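B-cell lymphoma 3-encoded protein (Homo sapiens, PDB 1K1A) regulates transcription of NF-kappa-B target genes, retaining p50 in the cytoplasm and acting as an activator in the nucleus, with its ankyrin repeat domain present here. Local coordinates at residues L52-T57 with Q80-L85; S71-D76 with L109-Y114; L85-E88 with C94-A97; H121-V124 with E130-Q133. All blocks are in the same frame, centred on the assembly; numbering follows the deposited sequence. Where two conformers were deposited one is given.

Interaction 1. Residues L52-T57 with Q80-L85; sequences LAVITT and QTAAHL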
loop_
_atom_site.group_PDB
_atom_site.type_symbol
_atom_site.label_atom_id
_atom_site.label_comp_id
_atom_site.label_asym_id
_atom_site.label_seq_id
_atom_site.Cartn_x
_atom_site.Cartn_y
_atom_site.Cartn_z
ATOM N N LEU A 52 -11.533 -5.775 11.597
ATOM C CA LEU A 52 -11.031 -6.012 12.948
ATOM C C LEU A 52 -10.045 -7.176 13.023
ATOM O O LEU A 52 -9.085 -7.143 13.802
ATOM C CB LEU A 52 -12.190 -6.216 13.925
ATOM C CG LEU A 52 -12.903 -4.914 14.297
ATOM C CD1 LEU A 52 -14.077 -5.173 15.259
ATOM C CD2 LEU A 52 -11.910 -3.931 14.895
ATOM N N ALA A 53 -10.276 -8.197 12.209
ATOM C CA ALA A 53 -9.380 -9.345 12.168
ATOM C C ALA A 53 -7.999 -8.932 11.678
ATOM O O ALA A 53 -6.993 -9.437 12.166
ATOM C CB ALA A 53 -9.949 -10.435 11.294
ATOM N N VAL A 54 -7.956 -8.019 10.711
ATOM C CA VAL A 54 -6.686 -7.534 10.180
ATOM C C VAL A 54 -6.014 -6.604 11.189
ATOM O O VAL A 54 -4.805 -6.695 11.439
ATOM C CB VAL A 54 -6.887 -6.775 8.867
ATOM C CG1 VAL A 54 -5.580 -6.119 8.424
ATOM C CG2 VAL A 54 -7.427 -7.705 7.798
ATOM N N ILE A 55 -6.808 -5.723 11.782
ATOM C CA ILE A 55 -6.303 -4.784 12.773
ATOM C C ILE A 55 -5.754 -5.511 14.014
ATOM O O ILE A 55 -4.783 -5.068 14.616
ATOM C CB ILE A 55 -7.417 -3.788 13.173
ATOM C CG1 ILE A 55 -7.613 -2.726 12.085
ATOM C CG2 ILE A 55 -7.109 -3.144 14.520
ATOM C CD1 ILE A 55 -9.006 -2.107 12.078
ATOM N N THR A 56 -6.376 -6.625 14.384
ATOM C CA THR A 56 -5.944 -7.401 15.554
ATOM C C THR A 56 -4.768 -8.321 15.200
ATOM O O THR A 56 -4.121 -8.876 16.083
ATOM C CB THR A 56 -7.111 -8.264 16.120
ATOM O OG1 THR A 56 -8.256 -7.448 16.390
ATOM C CG2 THR A 56 -6.759 -8.811 17.505
ATOM N N THR A 57 -4.495 -8.450 13.902
ATOM C CA THR A 57 -3.494 -9.386 13.362
ATOM C C THR A 57 -3.821 -10.858 13.639
ATOM O O THR A 57 -3.060 -11.568 14.283
ATOM C CB THR A 57 -2.049 -9.037 13.800
ATOM O OG1 THR A 57 -1.884 -9.264 15.210
ATOM C CG2 THR A 57 -1.790 -7.553 13.631
ATOM N N GLN A 80 -10.520 2.492 3.650
ATOM C CA GLN A 80 -9.518 1.412 3.578
ATOM C C GLN A 80 -10.171 0.070 3.318
ATOM O O GLN A 80 -11.175 -0.260 3.945
ATOM C CB GLN A 80 -8.728 1.306 4.893
ATOM C CG GLN A 80 -8.011 2.586 5.327
ATOM C CD GLN A 80 -6.644 2.744 4.688
ATOM O OE1 GLN A 80 -5.618 2.599 5.357
ATOM N NE2 GLN A 80 -6.625 3.035 3.400
ATOM N N THR A 81 -9.604 -0.703 2.392
ATOM C CA THR A 81 -10.016 -2.095 2.205
ATOM C C THR A 81 -9.203 -2.935 3.176
ATOM O O THR A 81 -8.315 -2.423 3.847
ATOM C CB THR A 81 -9.736 -2.598 0.766
ATOM O OG1 THR A 81 -8.322 -2.529 0.490
ATOM C CG2 THR A 81 -10.380 -1.667 -0.298
ATOM N N ALA A 82 -9.510 -4.224 3.250
ATOM C CA ALA A 82 -8.745 -5.142 4.085
ATOM C C ALA A 82 -7.251 -5.079 3.738
ATOM O O ALA A 82 -6.390 -5.094 4.626
ATOM C CB ALA A 82 -9.267 -6.543 3.909
ATOM N N ALA A 83 -6.951 -5.005 2.446
ATOM C CA ALA A 83 -5.570 -4.946 1.978
ATOM C C ALA A 83 -4.843 -3.698 2.472
ATOM O O ALA A 83 -3.681 -3.781 2.881
ATOM C CB ALA A 83 -5.506 -5.039 0.454
ATOM N N HIS A 84 -5.521 -2.544 2.418
ATOM C CA HIS A 84 -4.946 -1.290 2.902
ATOM C C HIS A 84 -4.597 -1.433 4.379
ATOM O O HIS A 84 -3.543 -0.984 4.832
ATOM C CB HIS A 84 -5.949 -0.116 2.790
ATOM C CG HIS A 84 -6.211 0.371 1.392
ATOM N ND1 HIS A 84 -5.390 1.277 0.744
ATOM C CD2 HIS A 84 -7.262 0.165 0.564
ATOM C CE1 HIS A 84 -5.902 1.565 -0.441
ATOM N NE2 HIS A 84 -7.038 0.906 -0.574
ATOM N N LEU A 85 -5.515 -2.013 5.143
ATOM C CA LEU A 85 -5.321 -2.138 6.589
ATOM C C LEU A 85 -4.182 -3.089 6.933
ATOM O O LEU A 85 -3.429 -2.841 7.879
ATOM C CB LEU A 85 -6.616 -2.576 7.285
ATOM C CG LEU A 85 -7.746 -1.542 7.301
ATOM C CD1 LEU A 85 -8.997 -2.147 7.915
ATOM C CD2 LEU A 85 -7.319 -0.289 8.076
#

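Interaction 2. Residues S71-D76 with L109-Y114; sequences SPMALD and LEARNY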
loop_
_atom_site.group_PDB
_atom_site.type_symbol
_atom_site.label_atom_id
_atom_site.label_comp_id
_atom_site.label_asym_id
_atom_site.label_seq_id
_atom_site.Cartn_x
_atom_site.Cartn_y
_atom_site.Cartn_z
ATOM N N SER A 71 -16.499 -9.651 2.399
ATOM C CA SER A 71 -15.866 -8.977 1.265
ATOM C C SER A 71 -14.570 -8.256 1.613
ATOM O O SER A 71 -14.531 -7.427 2.515
ATOM C CB SER A 71 -16.840 -7.978 0.626
ATOM O OG SER A 71 -16.201 -7.238 -0.411
ATOM N N PRO A 72 -13.513 -8.567 0.871
ATOM C CA PRO A 72 -12.232 -7.877 1.019
ATOM C C PRO A 72 -12.318 -6.425 0.537
ATOM O O PRO A 72 -11.416 -5.649 0.825
ATOM C CB PRO A 72 -11.298 -8.674 0.097
ATOM C CG PRO A 72 -11.996 -9.956 -0.142
ATOM C CD PRO A 72 -13.459 -9.623 -0.155
ATOM N N MET A 73 -13.384 -6.065 -0.179
ATOM C CA MET A 73 -13.520 -4.694 -0.679
ATOM C C MET A 73 -14.398 -3.762 0.183
ATOM O O MET A 73 -14.540 -2.587 -0.142
ATOM C CB MET A 73 -14.011 -4.676 -2.135
ATOM C CG MET A 73 -13.080 -5.378 -3.129
ATOM S SD MET A 73 -11.461 -4.594 -3.262
ATOM C CE MET A 73 -11.906 -3.048 -4.087
ATOM N N ALA A 74 -15.001 -4.276 1.256
ATOM C CA ALA A 74 -15.795 -3.415 2.142
ATOM C C ALA A 74 -14.896 -2.303 2.671
ATOM O O ALA A 74 -13.758 -2.559 3.078
ATOM C CB ALA A 74 -16.389 -4.211 3.299
ATOM N N LEU A 75 -15.396 -1.072 2.668
ATOM C CA LEU A 75 -14.584 0.075 3.078
ATOM C C LEU A 75 -14.773 0.451 4.537
ATOM O O LEU A 75 -15.884 0.417 5.043
ATOM C CB LEU A 75 -14.928 1.289 2.214
ATOM C CG LEU A 75 -14.802 1.054 0.713
ATOM C CD1 LEU A 75 -15.096 2.353 -0.047
ATOM C CD2 LEU A 75 -13.412 0.531 0.394
ATOM N N ASP A 76 -13.687 0.835 5.205
ATOM C CA ASP A 76 -13.801 1.370 6.562
ATOM C C ASP A 76 -14.021 2.895 6.552
ATOM O O ASP A 76 -14.304 3.476 5.496
ATOM C CB ASP A 76 -12.614 0.951 7.437
ATOM C CG ASP A 76 -11.363 1.749 7.165
ATOM O OD1 ASP A 76 -11.387 2.688 6.330
ATOM O OD2 ASP A 76 -10.295 1.510 7.775
ATOM N N LEU A 109 -6.380 -4.822 -6.152
ATOM C CA LEU A 109 -5.278 -4.133 -5.469
ATOM C C LEU A 109 -5.099 -2.697 -5.930
ATOM O O LEU A 109 -4.267 -1.956 -5.391
ATOM C CB LEU A 109 -3.966 -4.914 -5.605
ATOM C CG LEU A 109 -3.926 -6.274 -4.889
ATOM C CD1 LEU A 109 -2.670 -7.055 -5.275
ATOM C CD2 LEU A 109 -4.023 -6.122 -3.371
ATOM N N GLU A 110 -5.883 -2.284 -6.913
ATOM C CA GLU A 110 -5.806 -0.895 -7.370
ATOM C C GLU A 110 -6.785 0.004 -6.614
ATOM O O GLU A 110 -6.899 1.197 -6.899
ATOM C CB GLU A 110 -6.020 -0.809 -8.879
ATOM C CG GLU A 110 -4.889 -1.447 -9.672
ATOM C CD GLU A 110 -3.541 -1.305 -8.984
ATOM O OE1 GLU A 110 -2.885 -2.342 -8.750
ATOM O OE2 GLU A 110 -3.127 -0.164 -8.679
ATOM N N ALA A 111 -7.461 -0.569 -5.620
ATOM C CA ALA A 111 -8.392 0.196 -4.778
ATOM C C ALA A 111 -7.746 1.455 -4.189
ATOM O O ALA A 111 -6.619 1.412 -3.691
ATOM C CB ALA A 111 -8.941 -0.692 -3.649
ATOM N N ARG A 112 -8.472 2.568 -4.220
ATOM C CA ARG A 112 -7.964 3.831 -3.675
ATOM C C ARG A 112 -8.740 4.217 -2.414
ATOM O O ARG A 112 -9.972 4.245 -2.436
ATOM C CB ARG A 112 -8.073 4.963 -4.711
ATOM C CG ARG A 112 -7.569 4.602 -6.136
ATOM C CD ARG A 112 -6.109 4.204 -6.191
ATOM N NE ARG A 112 -5.666 3.800 -7.537
ATOM C CZ ARG A 112 -5.318 4.657 -8.494
ATOM N NH1 ARG A 112 -5.394 5.963 -8.275
ATOM N NH2 ARG A 112 -4.911 4.210 -9.679
ATOM N N ASN A 113 -8.032 4.501 -1.316
ATOM C CA ASN A 113 -8.714 4.965 -0.104
ATOM C C ASN A 113 -9.133 6.417 -0.271
ATOM O O ASN A 113 -8.828 7.038 -1.295
ATOM C CB ASN A 113 -7.880 4.734 1.182
ATOM C CG ASN A 113 -6.562 5.522 1.195
ATOM O OD1 ASN A 113 -6.382 6.481 0.448
ATOM N ND2 ASN A 113 -5.645 5.117 2.066
ATOM N N TYR A 114 -9.827 6.966 0.719
ATOM C CA TYR A 114 -10.379 8.309 0.570
ATOM C C TYR A 114 -9.288 9.355 0.339
ATOM O O TYR A 114 -9.512 10.354 -0.352
ATOM C CB TYR A 114 -11.287 8.679 1.754
ATOM C CG TYR A 114 -12.589 7.895 1.789
ATOM C CD1 TYR A 114 -13.136 7.342 0.626
ATOM C CD2 TYR A 114 -13.269 7.710 2.981
ATOM C CE1 TYR A 114 -14.337 6.624 0.669
ATOM C CE2 TYR A 114 -14.453 6.996 3.031
ATOM C CZ TYR A 114 -14.988 6.462 1.887
ATOM O OH TYR A 114 -16.174 5.758 1.964
HETATM O O HOH W 1 -16.773 4.370 4.074
#

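Interaction 3. Residues L85-E88 with C94-A97; sequences LACE and CLRA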
loop_
_atom_site.group_PDB
_atom_site.type_symbol
_atom_site.label_atom_id
_atom_site.label_comp_id
_atom_site.label_asym_id
_atom_site.label_seq_id
_atom_site.Cartn_x
_atom_site.Cartn_y
_atom_site.Cartn_z
ATOM N N LEU A 85 -5.515 -2.013 5.143
ATOM C CA LEU A 85 -5.321 -2.138 6.589
ATOM C C LEU A 85 -4.182 -3.089 6.933
ATOM O O LEU A 85 -3.429 -2.841 7.879
ATOM C CB LEU A 85 -6.616 -2.576 7.285
ATOM C CG LEU A 85 -7.746 -1.542 7.301
ATOM C CD1 LEU A 85 -8.997 -2.147 7.915
ATOM C CD2 LEU A 85 -7.319 -0.289 8.076
ATOM N N ALA A 86 -4.051 -4.174 6.169
ATOM C CA ALA A 86 -2.935 -5.101 6.370
ATOM C C ALA A 86 -1.604 -4.387 6.150
ATOM O O ALA A 86 -0.645 -4.615 6.889
ATOM C CB ALA A 86 -3.053 -6.323 5.469
ATOM N N CYS A 87 -1.547 -3.499 5.157
ATOM C CA CYS A 87 -0.311 -2.752 4.909
ATOM C C CYS A 87 -0.015 -1.645 5.952
ATOM O O CYS A 87 1.127 -1.474 6.380
ATOM C CB CYS A 87 -0.265 -2.211 3.476
ATOM S SG CYS A 87 -0.303 -3.486 2.205
ATOM N N GLU A 88 -1.020 -0.896 6.385
ATOM C CA GLU A 88 -0.728 0.100 7.404
ATOM C C GLU A 88 -0.349 -0.567 8.735
ATOM O O GLU A 88 0.343 0.024 9.555
ATOM C CB GLU A 88 -1.860 1.118 7.562
ATOM C CG GLU A 88 -3.169 0.557 8.071
ATOM C CD GLU A 88 -4.161 1.651 8.449
ATOM O OE1 GLU A 88 -3.784 2.581 9.195
ATOM O OE2 GLU A 88 -5.320 1.585 7.994
ATOM N N CYS A 94 -1.313 -11.361 7.416
ATOM C CA CYS A 94 -2.717 -11.059 7.176
ATOM C C CYS A 94 -2.944 -10.754 5.699
ATOM O O CYS A 94 -3.971 -11.123 5.131
ATOM C CB CYS A 94 -3.194 -9.903 8.048
ATOM S SG CYS A 94 -3.570 -10.385 9.744
ATOM N N LEU A 95 -1.981 -10.084 5.078
ATOM C CA LEU A 95 -2.092 -9.779 3.658
ATOM C C LEU A 95 -2.093 -11.074 2.858
ATOM O O LEU A 95 -2.869 -11.238 1.921
ATOM C CB LEU A 95 -0.959 -8.859 3.207
ATOM C CG LEU A 95 -0.967 -8.448 1.734
ATOM C CD1 LEU A 95 -2.280 -7.750 1.370
ATOM C CD2 LEU A 95 0.230 -7.540 1.437
ATOM N N ARG A 96 -1.214 -11.996 3.237
ATOM C CA ARG A 96 -1.161 -13.292 2.590
ATOM C C ARG A 96 -2.477 -14.045 2.793
ATOM O O ARG A 96 -3.004 -14.644 1.866
ATOM C CB ARG A 96 0.004 -14.114 3.143
ATOM C CG ARG A 96 0.294 -15.379 2.352
ATOM C CD ARG A 96 1.558 -16.093 2.780
ATOM N NE ARG A 96 2.763 -15.359 2.402
ATOM C CZ ARG A 96 3.313 -15.409 1.195
ATOM N NH1 ARG A 96 2.765 -16.156 0.247
ATOM N NH2 ARG A 96 4.413 -14.719 0.935
ATOM N N ALA A 97 -3.010 -14.014 4.009
ATOM C CA ALA A 97 -4.269 -14.708 4.269
ATOM C C ALA A 97 -5.398 -14.161 3.379
ATOM O O ALA A 97 -6.206 -14.922 2.850
ATOM C CB ALA A 97 -4.638 -14.617 5.739
#

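Interaction 4. Residues H121-V124 with E130-Q133; sequences HVAV and ETVQ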
loop_
_atom_site.group_PDB
_atom_site.type_symbol
_atom_site.label_atom_id
_atom_site.label_comp_id
_atom_site.label_asym_id
_atom_site.label_seq_id
_atom_site.Cartn_x
_atom_site.Cartn_y
_atom_site.Cartn_z
ATOM N N HIS A 121 1.095 2.167 -2.110
ATOM C CA HIS A 121 1.551 3.455 -1.574
ATOM C C HIS A 121 1.706 3.367 -0.059
ATOM O O HIS A 121 2.718 3.777 0.494
ATOM C CB HIS A 121 0.568 4.588 -1.902
ATOM C CG HIS A 121 0.541 4.980 -3.348
ATOM N ND1 HIS A 121 1.579 5.650 -3.962
ATOM C CD2 HIS A 121 -0.419 4.833 -4.292
ATOM C CE1 HIS A 121 1.265 5.881 -5.225
ATOM N NE2 HIS A 121 0.064 5.385 -5.453
ATOM N N VAL A 122 0.678 2.853 0.611
ATOM C CA VAL A 122 0.708 2.677 2.059
ATOM C C VAL A 122 1.887 1.800 2.493
ATOM O O VAL A 122 2.633 2.157 3.407
ATOM C CB VAL A 122 -0.603 2.054 2.578
ATOM C CG1 VAL A 122 -0.492 1.739 4.062
ATOM C CG2 VAL A 122 -1.778 2.999 2.328
ATOM N N ALA A 123 2.067 0.668 1.824
ATOM C CA ALA A 123 3.152 -0.242 2.168
ATOM C C ALA A 123 4.532 0.418 2.031
ATOM O O ALA A 123 5.399 0.265 2.899
ATOM C CB ALA A 123 3.079 -1.518 1.320
ATOM N N VAL A 124 4.733 1.130 0.931
ATOM C CA VAL A 124 6.012 1.797 0.679
ATOM C C VAL A 124 6.284 2.828 1.771
ATOM O O VAL A 124 7.408 2.935 2.274
ATOM C CB VAL A 124 6.035 2.446 -0.720
ATOM C CG1 VAL A 124 7.261 3.383 -0.885
ATOM C CG2 VAL A 124 6.036 1.373 -1.803
ATOM N N GLU A 130 8.426 -6.616 3.230
ATOM C CA GLU A 130 7.660 -7.854 3.070
ATOM C C GLU A 130 6.290 -7.639 2.412
ATOM O O GLU A 130 5.882 -8.412 1.543
ATOM C CB GLU A 130 7.505 -8.562 4.419
ATOM C CG GLU A 130 8.804 -9.104 5.002
ATOM C CD GLU A 130 9.762 -8.013 5.465
ATOM O OE1 GLU A 130 9.305 -6.997 6.030
ATOM O OE2 GLU A 130 10.980 -8.172 5.261
ATOM N N THR A 131 5.586 -6.593 2.829
ATOM C CA THR A 131 4.279 -6.286 2.248
ATOM C C THR A 131 4.427 -5.731 0.832
ATOM O O THR A 131 3.650 -6.073 -0.054
ATOM C CB THR A 131 3.483 -5.315 3.140
ATOM O OG1 THR A 131 4.266 -4.143 3.389
ATOM C CG2 THR A 131 3.280 -5.911 4.526
ATOM N N VAL A 132 5.438 -4.889 0.610
ATOM C CA VAL A 132 5.671 -4.367 -0.726
ATOM C C VAL A 132 5.913 -5.520 -1.693
ATOM O O VAL A 132 5.266 -5.613 -2.733
ATOM C CB VAL A 132 6.856 -3.347 -0.765
ATOM C CG1 VAL A 132 7.206 -2.971 -2.191
ATOM C CG2 VAL A 132 6.497 -2.103 0.043
ATOM N N GLN A 133 6.820 -6.420 -1.327
ATOM C CA GLN A 133 7.144 -7.547 -2.185
ATOM C C GLN A 133 5.923 -8.383 -2.531
ATOM O O GLN A 133 5.692 -8.697 -3.690
ATOM C CB GLN A 133 8.217 -8.447 -1.556
ATOM C CG GLN A 133 8.738 -9.502 -2.531
ATOM C CD GLN A 133 9.886 -10.321 -1.976
ATOM O OE1 GLN A 133 10.897 -9.768 -1.539
ATOM N NE2 GLN A 133 9.741 -11.640 -2.008
#

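Interaction 1. Residues L52-T57 with Q80-L85
Leu85 packs against Val54 and Ile55, and its side chain can be followed outward one atom at a time. CB lies against Val54 CG1, 3.9 Å away. CG leads away from that methyl, standing anti to the carbonyl carbon of Leu85 (chi1 -69°), a torsion that sends the chain on toward Ile55. At the tip, CD1 faces the CD1 atom of Ile55 at 4.2 Å, and the Leu85 side chain also touches Asp76 in the adjoining loop. These helices, 49-55 and 82-88, belong to consecutive ankyrin repeats, ANK 2 and ANK 3, and the contact is part of the hydrophobic stacking by which one repeat sits on the next. Val54 enters it with both branches. CG1, anti to the backbone N (chi1 173°), also lies over the main chain of Leu85, 3.7 Å from its C atom, whereas CG2 approaches the CB of Ala82 at 4.5 Å. After the last helical turn, Thr57 adopts positive phi in a Schellman motif and returns its N to Val54 O. Two residues before that acceptor, Leu52 O is gripped from opposite faces of its carbonyl plane by Thr56 N and by Thr56 OG1, the latter at 2.7 Å.

Interaction 2. Residues S71-D76 with L109-Y114
The backbones of Met73-Asp76 and Ala111-Tyr114 run side by side in nearly the same direction, 19° apart end to end, with the CA atoms of Met73 and Ala111 8.2 Å from each other. At that spacing side chains and a water have to bridge the gap. Met73 does so with a chain bent at both chi2 and chi3 (-63° and -69°), which brings its terminal methyl CE against the CB of Ala111 at 3.8 Å. The main chain here is turned by a type I turn from Ser71 to Ala74, and Ser71 OG accepts from Met73 N at 3.1 Å to form an ST turn. Further along, Leu75 extends CD1 obliquely toward the phenol end of Tyr114, reaching within 4.1 Å of its OH. The same hydroxyl takes part in the polar half of the contact: a water donates to Asp76 O at 3.0 Å and is also hydrogen-bonded to Tyr114 OH at 2.6 Å. The carboxylate of Asp76 is engaged within its own loop, where OD1 accepts from the backbone N atoms of His78 and Gln80. His78 in turn is joined to Tyr114 by backbone hydrogen bonding, a direct main-chain link between the successive loops. Both segments lie in the connections that lead from the second helix of one repeat to the first helix of the next. Such side-by-side projecting loops, the fingers, are characteristic of the ankyrin repeat fold.

Interaction 3. Residues L85-E88 with C94-A97
Cys94, the first residue of segment 94-97, meets Ala86 through its CB, 4.4 Å from the alanine methyl. Its SG leads to the preceding repeat, packing near Thr57. Leu95 follows and makes the closer approach: its backbone N lies 3.9 Å from the CB of Ala86, and its own CB is 4.0 Å from that same methyl. The small alanine side chain thus sits directly against the main chain of the partner helix, and the CA atoms of Ala86 and Leu95 come within 5.5 Å. Beyond CB, Leu95 has CG anti to the backbone N (chi1 -179°), and this places CD2 at 4.2 Å from Cys87 SG. The Leu95 side chain is shared with helix 129-137, whose Leu134 and Leu135 also touch it, and Leu135 reaches Cys87 as well. Arg96 is exposed, and its side chain touches Leu134. Ala97 faces the other neighbour, packing on Val62 and Arg63 of helix 59-67. All four residues that meet between the two segments are buried, and their contacts are apolar. Helices 82-88 and 92-101 form the paired helices of ANK 3, the helix-turn-helix unit of the ankyrin repeat.

Interaction 4. Residues H121-V124 with E130-Q133
Val132 and Thr131 are brought to Ala123 by their first torsions. In Val132, with chi1 at 172°, CG1 stands anti to the backbone N and CG2 anti to the carbonyl carbon, and it is CG2 that projects into the contact. In Thr131, chi1 of 55° sets OG1 between the backbone N and the carbonyl carbon, on the side of the helix that faces Ala123. The two helices involved, 119-126 and 129-137, are the pair that makes up the helix-turn-helix of ankyrin repeat ANK 4. Ala123 is the point of closest backbone approach, its CA 5.6 Å from that of Val132. The Val132 CG2 methyl lies 3.7 Å from the CB of Ala123 and continues over the main chain, with Val124 N at 3.8 Å. It also meets the CG2 of Val124 at 4.0 Å, the two valine side chains passing each other at a slant. Helices of the adjoining repeats close in around this core: Pro153 and Ala157 pack on Val124, Met165 and Leu168 on Val132, and Cys87 on Ala123. The one polar side-chain atom in the contact is buried yet satisfied, for Thr131 OG1 is hydrogen-bonded to Cys128 O, in the turn between the helices, and the same OG1 atom lies 3.5 Å from the CB of Ala123.

Overall arrangement
Interactions 1, 3 and 4 lie in the buried helical core, whereas interaction 2 is a surface contact between projecting loops. Interactions 3 and 4 each join the two helices of a single repeat, ANK 3 and ANK 4, with an alanine at the closest backbone approach; interaction 1 stacks helices of successive repeats. Helix 82-88 serves both interaction 1 and interaction 3 and shares Leu85 between their segments, while Cys87 of interaction 3 packs on Ala123 of interaction 4, carrying the core onward. The chemistry follows position: apolar packing, including a cysteine sulfur in interaction 3, dominates inside, with a satisfied threonine hydroxyl in interaction 4, while the loops of interaction 2 combine methyl contacts with a bridging water.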